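Local structure of putative adhesin (Bacteroides thetaiotaomicron, 4QDG) at residues 240-250 and 283-291; 276-284 and 294-302. The protein is a putative adhesin of the FimB/Mfa2 family of fimbrillin-associated proteins, probably a lipoprotein of the outer membrane that takes part in pilus attachment. All blocks are in the same frame, centred on the assembly; numbering follows the deposited sequence.

Interaction 1: 240-250 and 283-291; sequences RKADGVEIINI and FFLSPNLEW
Arg240 reaches across to the turn that follows strand 278-285, where its NH1 gives a weak hydrogen bond to Leu289 O, 3.4 Å long and bent to 135°, with the CG of Glu290 also beside the guanidinium edge. The same guanidinium is held side-on by Asp243, on its own side of the contact: NE lies 3.2 Å from OD1, which is close to the guanidinium plane, while NH2 bonds OD2, which is tilted from it. That salt bridge closes over the loop between strands 235-240 and 246-251 and fixes the direction in which NH1 points. Ile247 comes next, at a classic beta bulge in which it and Ile248 both face Val238. Its CG2 rests on Leu289 O, its CD1 on Leu285 CD2, and one water links Ile247 O (2.8 Å) to Trp291 N (2.9 Å). Ile248 packs against both Phe283 and Trp291, which also meet each other. Its chi1 of -59° turns the CG1 branch toward this aromatic pair; from there CD1 reaches one face of Phe283 in a CH-pi contact, 4.0 Å from the ring centroid, while CG1 comes obliquely to Trp291 near CE3 and CD2. Two residues on, Ile250 divides its branches: CD1 meets the edge of Phe283 at CZ (4.0 Å), and CG2 approaches Trp291 CZ3 obliquely at 3.7 Å. The contact thus grades from a thin polar fringe at Arg240 to buried hydrocarbon at Ile248 and Ile250, which implies that apolar packing, far more than the single weak direct bond, holds the edge strand 246-251 against the neighbouring sheet.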
loop_
_atom_site.group_PDB
_atom_site.type_symbol
_atom_site.label_atom_id
_atom_site.label_comp_id
_atom_site.label_asym_id
_atom_site.label_seq_id
_atom_site.Cartn_x
_atom_site.Cartn_y
_atom_site.Cartn_z
ATOM N N ARG A 240 17.110 -14.144 -15.211
ATOM C CA ARG A 240 17.362 -15.590 -15.354
ATOM C C ARG A 240 18.540 -15.919 -14.450
ATOM O O ARG A 240 19.604 -15.328 -14.646
ATOM C CB ARG A 240 17.704 -15.992 -16.804
ATOM C CG ARG A 240 16.597 -15.877 -17.841
ATOM C CD ARG A 240 16.940 -16.664 -19.115
ATOM N NE ARG A 240 18.052 -16.060 -19.856
ATOM C CZ ARG A 240 17.938 -15.449 -21.033
ATOM N NH1 ARG A 240 16.764 -15.391 -21.650
ATOM N NH2 ARG A 240 19.003 -14.912 -21.611
ATOM N N LYS A 241 18.354 -16.809 -13.446
ATOM C CA LYS A 241 19.382 -17.201 -12.462
ATOM C C LYS A 241 20.678 -17.757 -13.098
ATOM O O LYS A 241 21.774 -17.356 -12.696
ATOM C CB LYS A 241 18.799 -18.238 -11.479
ATOM C CG LYS A 241 18.141 -17.587 -10.281
ATOM C CD LYS A 241 17.040 -18.419 -9.684
ATOM C CE LYS A 241 17.399 -19.086 -8.389
ATOM N NZ LYS A 241 16.275 -19.938 -7.927
ATOM N N ALA A 242 20.545 -18.664 -14.080
ATOM C CA ALA A 242 21.649 -19.365 -14.747
ATOM C C ALA A 242 22.701 -18.459 -15.404
ATOM O O ALA A 242 23.895 -18.705 -15.222
ATOM C CB ALA A 242 21.097 -20.327 -15.784
ATOM N N ASP A 243 22.275 -17.442 -16.181
ATOM C CA ASP A 243 23.209 -16.562 -16.905
ATOM C C ASP A 243 23.150 -15.106 -16.422
ATOM O O ASP A 243 23.890 -14.262 -16.934
ATOM C CB ASP A 243 22.968 -16.640 -18.421
ATOM C CG ASP A 243 21.531 -16.431 -18.906
ATOM O OD1 ASP A 243 20.703 -15.941 -18.122
ATOM O OD2 ASP A 243 21.281 -16.618 -20.111
ATOM N N GLY A 244 22.322 -14.836 -15.414
ATOM C CA GLY A 244 22.175 -13.507 -14.823
ATOM C C GLY A 244 21.598 -12.454 -15.746
ATOM O O GLY A 244 21.693 -11.266 -15.433
ATOM N N VAL A 245 20.965 -12.870 -16.869
ATOM C CA VAL A 245 20.361 -11.952 -17.831
ATOM C C VAL A 245 19.052 -11.412 -17.282
ATOM O O VAL A 245 18.200 -12.181 -16.815
ATOM C CB VAL A 245 20.163 -12.563 -19.236
ATOM C CG1 VAL A 245 19.403 -11.602 -20.142
ATOM C CG2 VAL A 245 21.497 -12.939 -19.864
ATOM N N GLU A 246 18.896 -10.083 -17.334
ATOM C CA GLU A 246 17.663 -9.442 -16.892
ATOM C C GLU A 246 16.747 -9.340 -18.084
ATOM O O GLU A 246 16.938 -8.471 -18.927
ATOM C CB GLU A 246 17.932 -8.072 -16.265
ATOM C CG GLU A 246 18.666 -8.150 -14.939
ATOM C CD GLU A 246 19.087 -6.808 -14.363
ATOM O OE1 GLU A 246 18.819 -5.774 -15.020
ATOM O OE2 GLU A 246 19.648 -6.789 -13.241
ATOM N N ILE A 247 15.785 -10.253 -18.180
ATOM C CA ILE A 247 14.852 -10.348 -19.317
ATOM C C ILE A 247 13.802 -9.226 -19.268
ATOM O O ILE A 247 13.313 -8.814 -20.318
ATOM C CB ILE A 247 14.219 -11.776 -19.421
ATOM C CG1 ILE A 247 13.464 -12.191 -18.149
ATOM C CG2 ILE A 247 15.299 -12.803 -19.784
ATOM C CD1 ILE A 247 12.224 -13.073 -18.408
ATOM N N ILE A 248 13.462 -8.745 -18.047
ATOM C CA ILE A 248 12.527 -7.647 -17.779
ATOM C C ILE A 248 13.210 -6.672 -16.796
ATOM O O ILE A 248 13.776 -7.090 -15.775
ATOM C CB ILE A 248 11.120 -8.128 -17.267
ATOM C CG1 ILE A 248 10.437 -9.065 -18.270
ATOM C CG2 ILE A 248 10.192 -6.945 -16.969
ATOM C CD1 ILE A 248 9.529 -10.117 -17.641
ATOM N N ASN A 249 13.193 -5.382 -17.142
ATOM C CA ASN A 249 13.740 -4.295 -16.351
ATOM C C ASN A 249 13.013 -3.051 -16.779
ATOM O O ASN A 249 13.417 -2.371 -17.732
ATOM C CB ASN A 249 15.260 -4.150 -16.482
ATOM C CG ASN A 249 15.828 -3.079 -15.577
ATOM O OD1 ASN A 249 15.555 -3.028 -14.382
ATOM N ND2 ASN A 249 16.669 -2.232 -16.119
ATOM N N ILE A 250 11.910 -2.768 -16.090
ATOM C CA ILE A 250 11.022 -1.698 -16.507
ATOM C C ILE A 250 10.750 -0.673 -15.424
ATOM O O ILE A 250 10.777 -1.013 -14.236
ATOM C CB ILE A 250 9.658 -2.345 -16.951
ATOM C CG1 ILE A 250 8.999 -3.163 -15.795
ATOM C CG2 ILE A 250 9.811 -3.190 -18.227
ATOM C CD1 ILE A 250 7.554 -3.130 -15.731
ATOM N N PHE A 283 3.643 -11.117 -18.267
ATOM C CA PHE A 283 4.635 -10.911 -19.310
ATOM C C PHE A 283 4.691 -12.187 -20.156
ATOM O O PHE A 283 4.745 -13.294 -19.610
ATOM C CB PHE A 283 6.011 -10.552 -18.710
ATOM C CG PHE A 283 6.049 -9.247 -17.938
ATOM C CD1 PHE A 283 5.671 -9.196 -16.600
ATOM C CD2 PHE A 283 6.491 -8.076 -18.541
ATOM C CE1 PHE A 283 5.706 -7.989 -15.888
ATOM C CE2 PHE A 283 6.523 -6.873 -17.832
ATOM C CZ PHE A 283 6.137 -6.839 -16.504
ATOM N N PHE A 284 4.650 -12.037 -21.481
ATOM C CA PHE A 284 4.679 -13.192 -22.384
ATOM C C PHE A 284 6.101 -13.431 -22.877
ATOM O O PHE A 284 6.817 -12.478 -23.196
ATOM C CB PHE A 284 3.680 -13.036 -23.542
ATOM C CG PHE A 284 2.271 -12.928 -23.015
ATOM C CD1 PHE A 284 1.535 -14.074 -22.711
ATOM C CD2 PHE A 284 1.703 -11.686 -22.753
ATOM C CE1 PHE A 284 0.242 -13.973 -22.197
ATOM C CE2 PHE A 284 0.433 -11.586 -22.206
ATOM C CZ PHE A 284 -0.288 -12.727 -21.917
ATOM N N LEU A 285 6.518 -14.706 -22.850
ATOM C CA LEU A 285 7.870 -15.103 -23.226
ATOM C C LEU A 285 7.881 -15.960 -24.466
ATOM O O LEU A 285 6.965 -16.744 -24.712
ATOM C CB LEU A 285 8.588 -15.871 -22.083
ATOM C CG LEU A 285 8.566 -15.249 -20.661
ATOM C CD1 LEU A 285 9.362 -16.110 -19.682
ATOM C CD2 LEU A 285 9.069 -13.804 -20.656
ATOM N N SER A 286 8.956 -15.816 -25.228
ATOM C CA SER A 286 9.269 -16.612 -26.404
ATOM C C SER A 286 9.924 -17.949 -25.937
ATOM O O SER A 286 10.327 -18.017 -24.762
ATOM C CB SER A 286 10.185 -15.816 -27.324
ATOM O OG SER A 286 11.281 -15.292 -26.600
ATOM N N PRO A 287 10.044 -19.021 -26.789
ATOM C CA PRO A 287 10.647 -20.293 -26.309
ATOM C C PRO A 287 12.037 -20.164 -25.683
ATOM O O PRO A 287 12.355 -20.965 -24.805
ATOM C CB PRO A 287 10.700 -21.163 -27.559
ATOM C CG PRO A 287 9.566 -20.657 -28.390
ATOM C CD PRO A 287 9.570 -19.158 -28.179
ATOM N N ASN A 288 12.826 -19.129 -26.053
ATOM C CA ASN A 288 14.161 -18.885 -25.485
ATOM C C ASN A 288 14.087 -18.166 -24.112
ATOM O O ASN A 288 15.131 -17.836 -23.532
ATOM C CB ASN A 288 15.025 -18.081 -26.467
ATOM C CG ASN A 288 14.470 -16.727 -26.862
ATOM O OD1 ASN A 288 13.318 -16.393 -26.593
ATOM N ND2 ASN A 288 15.276 -15.920 -27.534
ATOM N N LEU A 289 12.850 -17.938 -23.602
ATOM C CA LEU A 289 12.516 -17.307 -22.326
ATOM C C LEU A 289 12.972 -15.843 -22.279
ATOM O O LEU A 289 13.411 -15.330 -21.245
ATOM C CB LEU A 289 13.037 -18.129 -21.134
ATOM C CG LEU A 289 12.564 -19.585 -21.105
ATOM C CD1 LEU A 289 13.320 -20.362 -20.076
ATOM C CD2 LEU A 289 11.073 -19.687 -20.818
ATOM N N GLU A 290 12.803 -15.160 -23.416
ATOM C CA GLU A 290 13.044 -13.733 -23.548
ATOM C C GLU A 290 11.688 -13.083 -23.577
ATOM O O GLU A 290 10.719 -13.715 -24.013
ATOM C CB GLU A 290 13.878 -13.405 -24.800
ATOM C CG GLU A 290 15.367 -13.603 -24.553
ATOM C CD GLU A 290 16.290 -13.337 -25.728
ATOM O OE1 GLU A 290 15.973 -12.465 -26.572
ATOM O OE2 GLU A 290 17.355 -13.992 -25.783
ATOM N N TRP A 291 11.589 -11.854 -23.085
ATOM C CA TRP A 291 10.302 -11.181 -23.037
ATOM C C TRP A 291 9.887 -10.632 -24.419
ATOM O O TRP A 291 10.669 -9.934 -25.073
ATOM C CB TRP A 291 10.342 -10.071 -21.964
ATOM C CG TRP A 291 9.152 -9.155 -21.940
ATOM C CD1 TRP A 291 7.839 -9.506 -22.076
ATOM C CD2 TRP A 291 9.164 -7.759 -21.629
ATOM N NE1 TRP A 291 7.040 -8.395 -21.975
ATOM C CE2 TRP A 291 7.820 -7.313 -21.660
ATOM C CE3 TRP A 291 10.174 -6.841 -21.305
ATOM C CZ2 TRP A 291 7.464 -5.981 -21.407
ATOM C CZ3 TRP A 291 9.816 -5.525 -21.038
ATOM C CH2 TRP A 291 8.480 -5.105 -21.103
HETATM O O HOH W 1 13.894 -10.129 -22.718
#

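Interaction 2: 276-284 and 294-302; sequences ESEWSMIFF and TYIKINDWT. With MG (magnesium ion), chain D.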
loop_
_atom_site.group_PDB
_atom_site.type_symbol
_atom_site.label_atom_id
_atom_site.label_comp_id
_atom_site.label_asym_id
_atom_site.label_seq_id
_atom_site.Cartn_x
_atom_site.Cartn_y
_atom_site.Cartn_z
ATOM N N GLU A 276 -5.803 1.583 -6.022
ATOM C CA GLU A 276 -5.551 0.200 -6.352
ATOM C C GLU A 276 -4.393 -0.326 -5.516
ATOM O O GLU A 276 -3.329 0.285 -5.489
ATOM C CB GLU A 276 -5.278 0.002 -7.857
ATOM C CG GLU A 276 -5.144 -1.472 -8.240
ATOM C CD GLU A 276 -6.366 -2.304 -7.909
ATOM O OE1 GLU A 276 -7.287 -2.363 -8.757
ATOM O OE2 GLU A 276 -6.413 -2.878 -6.795
ATOM N N SER A 277 -4.605 -1.438 -4.814
ATOM C CA SER A 277 -3.565 -2.033 -3.964
ATOM C C SER A 277 -3.238 -3.498 -4.364
ATOM O O SER A 277 -2.297 -4.089 -3.832
ATOM C CB SER A 277 -3.993 -1.971 -2.501
ATOM O OG SER A 277 -5.160 -2.757 -2.294
ATOM N N GLU A 278 -4.033 -4.073 -5.265
ATOM C CA GLU A 278 -3.888 -5.441 -5.739
ATOM C C GLU A 278 -3.597 -5.371 -7.204
ATOM O O GLU A 278 -4.440 -4.926 -7.966
ATOM C CB GLU A 278 -5.141 -6.297 -5.418
ATOM C CG GLU A 278 -5.364 -6.568 -3.929
ATOM C CD GLU A 278 -4.351 -7.427 -3.180
ATOM O OE1 GLU A 278 -3.660 -8.247 -3.829
ATOM O OE2 GLU A 278 -4.277 -7.306 -1.933
ATOM N N TRP A 279 -2.347 -5.688 -7.584
ATOM C CA TRP A 279 -1.863 -5.588 -8.957
ATOM C C TRP A 279 -1.425 -6.919 -9.495
ATOM O O TRP A 279 -0.877 -7.741 -8.752
ATOM C CB TRP A 279 -0.660 -4.634 -8.998
ATOM C CG TRP A 279 -0.887 -3.283 -8.375
ATOM C CD1 TRP A 279 -0.601 -2.912 -7.094
ATOM C CD2 TRP A 279 -1.344 -2.100 -9.044
ATOM N NE1 TRP A 279 -0.901 -1.586 -6.905
ATOM C CE2 TRP A 279 -1.351 -1.056 -8.088
ATOM C CE3 TRP A 279 -1.803 -1.832 -10.350
ATOM C CZ2 TRP A 279 -1.757 0.249 -8.405
ATOM C CZ3 TRP A 279 -2.210 -0.541 -10.662
ATOM C CH2 TRP A 279 -2.188 0.480 -9.692
ATOM N N SER A 280 -1.600 -7.124 -10.800
ATOM C CA SER A 280 -1.131 -8.339 -11.457
ATOM C C SER A 280 -0.607 -7.984 -12.823
ATOM O O SER A 280 -1.153 -7.095 -13.492
ATOM C CB SER A 280 -2.186 -9.443 -11.500
ATOM O OG SER A 280 -3.289 -9.146 -12.332
HETATM N N MSE A 281 0.526 -8.579 -13.188
HETATM C CA MSE A 281 1.157 -8.280 -14.470
HETATM C C MSE A 281 1.621 -9.550 -15.144
HETATM O O MSE A 281 2.425 -10.287 -14.580
HETATM C CB MSE A 281 2.334 -7.329 -14.293
HETATM C CG MSE A 281 1.997 -6.041 -13.587
HETATM SE SE MSE A 281 3.626 -4.994 -13.339
HETATM C CE MSE A 281 3.778 -4.257 -15.160
ATOM N N ILE A 282 1.134 -9.786 -16.357
ATOM C CA ILE A 282 1.509 -10.967 -17.130
ATOM C C ILE A 282 2.436 -10.542 -18.260
ATOM O O ILE A 282 2.064 -9.710 -19.086
ATOM C CB ILE A 282 0.296 -11.776 -17.663
ATOM C CG1 ILE A 282 -0.675 -12.141 -16.505
ATOM C CG2 ILE A 282 0.788 -13.029 -18.402
ATOM C CD1 ILE A 282 -2.002 -12.656 -16.951
ATOM N N PHE A 283 3.643 -11.117 -18.267
ATOM C CA PHE A 283 4.635 -10.911 -19.310
ATOM C C PHE A 283 4.691 -12.187 -20.156
ATOM O O PHE A 283 4.745 -13.294 -19.610
ATOM C CB PHE A 283 6.011 -10.552 -18.710
ATOM C CG PHE A 283 6.049 -9.247 -17.938
ATOM C CD1 PHE A 283 5.671 -9.196 -16.600
ATOM C CD2 PHE A 283 6.491 -8.076 -18.541
ATOM C CE1 PHE A 283 5.706 -7.989 -15.888
ATOM C CE2 PHE A 283 6.523 -6.873 -17.832
ATOM C CZ PHE A 283 6.137 -6.839 -16.504
ATOM N N PHE A 284 4.650 -12.037 -21.481
ATOM C CA PHE A 284 4.679 -13.192 -22.384
ATOM C C PHE A 284 6.101 -13.431 -22.877
ATOM O O PHE A 284 6.817 -12.478 -23.196
ATOM C CB PHE A 284 3.680 -13.036 -23.542
ATOM C CG PHE A 284 2.271 -12.928 -23.015
ATOM C CD1 PHE A 284 1.535 -14.074 -22.711
ATOM C CD2 PHE A 284 1.703 -11.686 -22.753
ATOM C CE1 PHE A 284 0.242 -13.973 -22.197
ATOM C CE2 PHE A 284 0.433 -11.586 -22.206
ATOM C CZ PHE A 284 -0.288 -12.727 -21.917
ATOM N N THR A 294 5.796 -6.548 -26.654
ATOM C CA THR A 294 4.694 -6.046 -27.488
ATOM C C THR A 294 3.453 -5.705 -26.631
ATOM O O THR A 294 3.087 -4.530 -26.506
ATOM C CB THR A 294 4.373 -7.032 -28.597
ATOM O OG1 THR A 294 3.995 -8.280 -28.025
ATOM C CG2 THR A 294 5.544 -7.224 -29.580
ATOM N N TYR A 295 2.831 -6.734 -26.032
ATOM C CA TYR A 295 1.639 -6.648 -25.181
ATOM C C TYR A 295 1.843 -7.389 -23.887
ATOM O O TYR A 295 2.468 -8.453 -23.866
ATOM C CB TYR A 295 0.406 -7.244 -25.879
ATOM C CG TYR A 295 0.017 -6.565 -27.169
ATOM C CD1 TYR A 295 0.630 -6.903 -28.370
ATOM C CD2 TYR A 295 -0.984 -5.601 -27.194
ATOM C CE1 TYR A 295 0.286 -6.268 -29.563
ATOM C CE2 TYR A 295 -1.344 -4.964 -28.380
ATOM C CZ TYR A 295 -0.713 -5.307 -29.567
ATOM O OH TYR A 295 -1.083 -4.678 -30.733
ATOM N N ILE A 296 1.329 -6.817 -22.809
ATOM C CA ILE A 296 1.312 -7.407 -21.468
ATOM C C ILE A 296 -0.129 -7.323 -20.928
ATOM O O ILE A 296 -1.002 -6.701 -21.545
ATOM C CB ILE A 296 2.351 -6.772 -20.481
ATOM C CG1 ILE A 296 2.110 -5.262 -20.264
ATOM C CG2 ILE A 296 3.814 -7.095 -20.891
ATOM C CD1 ILE A 296 2.736 -4.683 -18.974
ATOM N N LYS A 297 -0.379 -7.962 -19.806
ATOM C CA LYS A 297 -1.650 -7.864 -19.131
ATOM C C LYS A 297 -1.437 -7.177 -17.822
ATOM O O LYS A 297 -0.526 -7.551 -17.092
ATOM C CB LYS A 297 -2.312 -9.231 -18.934
ATOM C CG LYS A 297 -3.340 -9.538 -19.996
ATOM C CD LYS A 297 -3.943 -10.899 -19.792
ATOM C CE LYS A 297 -5.398 -10.909 -20.149
ATOM N NZ LYS A 297 -5.831 -12.246 -20.620
ATOM N N ILE A 298 -2.230 -6.121 -17.546
ATOM C CA ILE A 298 -2.201 -5.444 -16.249
ATOM C C ILE A 298 -3.597 -5.569 -15.691
ATOM O O ILE A 298 -4.541 -5.180 -16.367
ATOM C CB ILE A 298 -1.686 -3.992 -16.268
ATOM C CG1 ILE A 298 -0.356 -3.893 -17.027
ATOM C CG2 ILE A 298 -1.574 -3.468 -14.829
ATOM C CD1 ILE A 298 0.227 -2.516 -17.128
ATOM N N ASN A 299 -3.737 -6.152 -14.485
ATOM C CA ASN A 299 -5.021 -6.359 -13.805
ATOM C C ASN A 299 -6.071 -6.958 -14.751
ATOM O O ASN A 299 -7.215 -6.516 -14.790
ATOM C CB ASN A 299 -5.515 -5.055 -13.138
ATOM C CG ASN A 299 -4.576 -4.574 -12.054
ATOM O OD1 ASN A 299 -3.623 -5.246 -11.700
ATOM N ND2 ASN A 299 -4.783 -3.398 -11.532
ATOM N N ASP A 300 -5.657 -7.994 -15.500
ATOM C CA ASP A 300 -6.451 -8.778 -16.463
ATOM C C ASP A 300 -6.821 -7.954 -17.716
ATOM O O ASP A 300 -7.636 -8.392 -18.509
ATOM C CB ASP A 300 -7.710 -9.375 -15.787
ATOM C CG ASP A 300 -8.267 -10.629 -16.464
ATOM O OD1 ASP A 300 -7.458 -11.536 -16.815
ATOM O OD2 ASP A 300 -9.513 -10.721 -16.614
ATOM N N TRP A 301 -6.195 -6.799 -17.928
ATOM C CA TRP A 301 -6.500 -5.996 -19.107
ATOM C C TRP A 301 -5.256 -5.961 -20.028
ATOM O O TRP A 301 -4.161 -5.686 -19.556
ATOM C CB TRP A 301 -6.983 -4.598 -18.684
ATOM C CG TRP A 301 -7.185 -3.657 -19.821
ATOM C CD1 TRP A 301 -6.303 -2.722 -20.288
ATOM C CD2 TRP A 301 -8.314 -3.620 -20.699
ATOM N NE1 TRP A 301 -6.821 -2.097 -21.400
ATOM C CE2 TRP A 301 -8.058 -2.627 -21.674
ATOM C CE3 TRP A 301 -9.545 -4.302 -20.727
ATOM C CZ2 TRP A 301 -8.980 -2.315 -22.684
ATOM C CZ3 TRP A 301 -10.454 -4.003 -21.734
ATOM C CH2 TRP A 301 -10.180 -3.008 -22.687
ATOM N N THR A 302 -5.425 -6.288 -21.320
ATOM C CA THR A 302 -4.318 -6.320 -22.283
ATOM C C THR A 302 -3.899 -4.891 -22.667
ATOM O O THR A 302 -4.712 -4.089 -23.127
ATOM C CB THR A 302 -4.669 -7.170 -23.510
ATOM O OG1 THR A 302 -4.979 -8.485 -23.054
ATOM C CG2 THR A 302 -3.509 -7.275 -24.490
HETATM MG MG MG D . -1.924 1.369 -4.156
HETATM O O HOH W 2 -6.833 -1.611 -11.639
HETATM O O HOH W 3 -3.134 -9.328 -15.352
HETATM O O HOH W 4 4.856 -9.728 -23.037
HETATM O O HOH W 5 -2.284 1.202 -2.036
#
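Asn299 OD1 does the work of a backbone carbonyl, accepting from Ser280 N at 2.9 Å, nearly head-on (C=O...N 173°), while the backbone N of Asn299 returns a bond to Ser280 O. With CG anti to the carbonyl carbon (chi1 -63°), the amide turns in toward Ser280 and Trp279 and brings ND2 obliquely to Trp279 CE3, 3.6 Å away. Further along, Ile282 and Lys297 form an antiparallel hydrogen-bonded pair, with Ile282 N to Lys297 O at 2.9 Å and Lys297 N to Ile282 O at 3.1 Å; their side chains run alongside each other. On the face of Met281 and Ile298, selenomethionine CE of Met281 packs on Ile296 CD1 at 4.0 Å, and Ile296 CG2 sits against Phe283 CD2. In the next shell, a water joins Asn299 ND2 to Glu276 OE1, and Glu276 OE2 accepts from Glu278 N at 3.1 Å, which ties the carboxylate to the first residue of the strand. Glu276 O binds the magnesium ion at 2.2 Å, alongside a water, Asn151 and Leu273; Asn151 OD1 also receives Trp279 NE1. A type I' turn from Ile298 to Trp301 then reverses the chain. Strands 278-285 and 295-298 thus form a beta hairpin, with the parallel strand 140-159 on the other edge of 278-285 and Leu256 and Leu259 of helix 252-263 packing on Trp279 and Asn299.

How the interactions relate
The two interactions meet along strand 278-285, their centres about 17 Å apart and both on the same side of the chain's centre. They share Phe283 and Phe284. In chain order 240-250 comes first; helices 252-263 and 269-275 follow, and then segment 276-284 runs directly into the turn of 283-291 before 294-302 closes the hairpin. Interaction 2 is pairing within a sheet, whereas interaction 1 presses that sheet onto the edge of the four-stranded antiparallel one ending in 246-251. They touch where Trp291 NE1 packs on Ile296 CG2 (3.6 Å) and Ile250 CD1 on Met281 CE (4.0 Å). Strand 278-285 starts just after Glu276, so it joins the magnesium site to the packing of the two sheets.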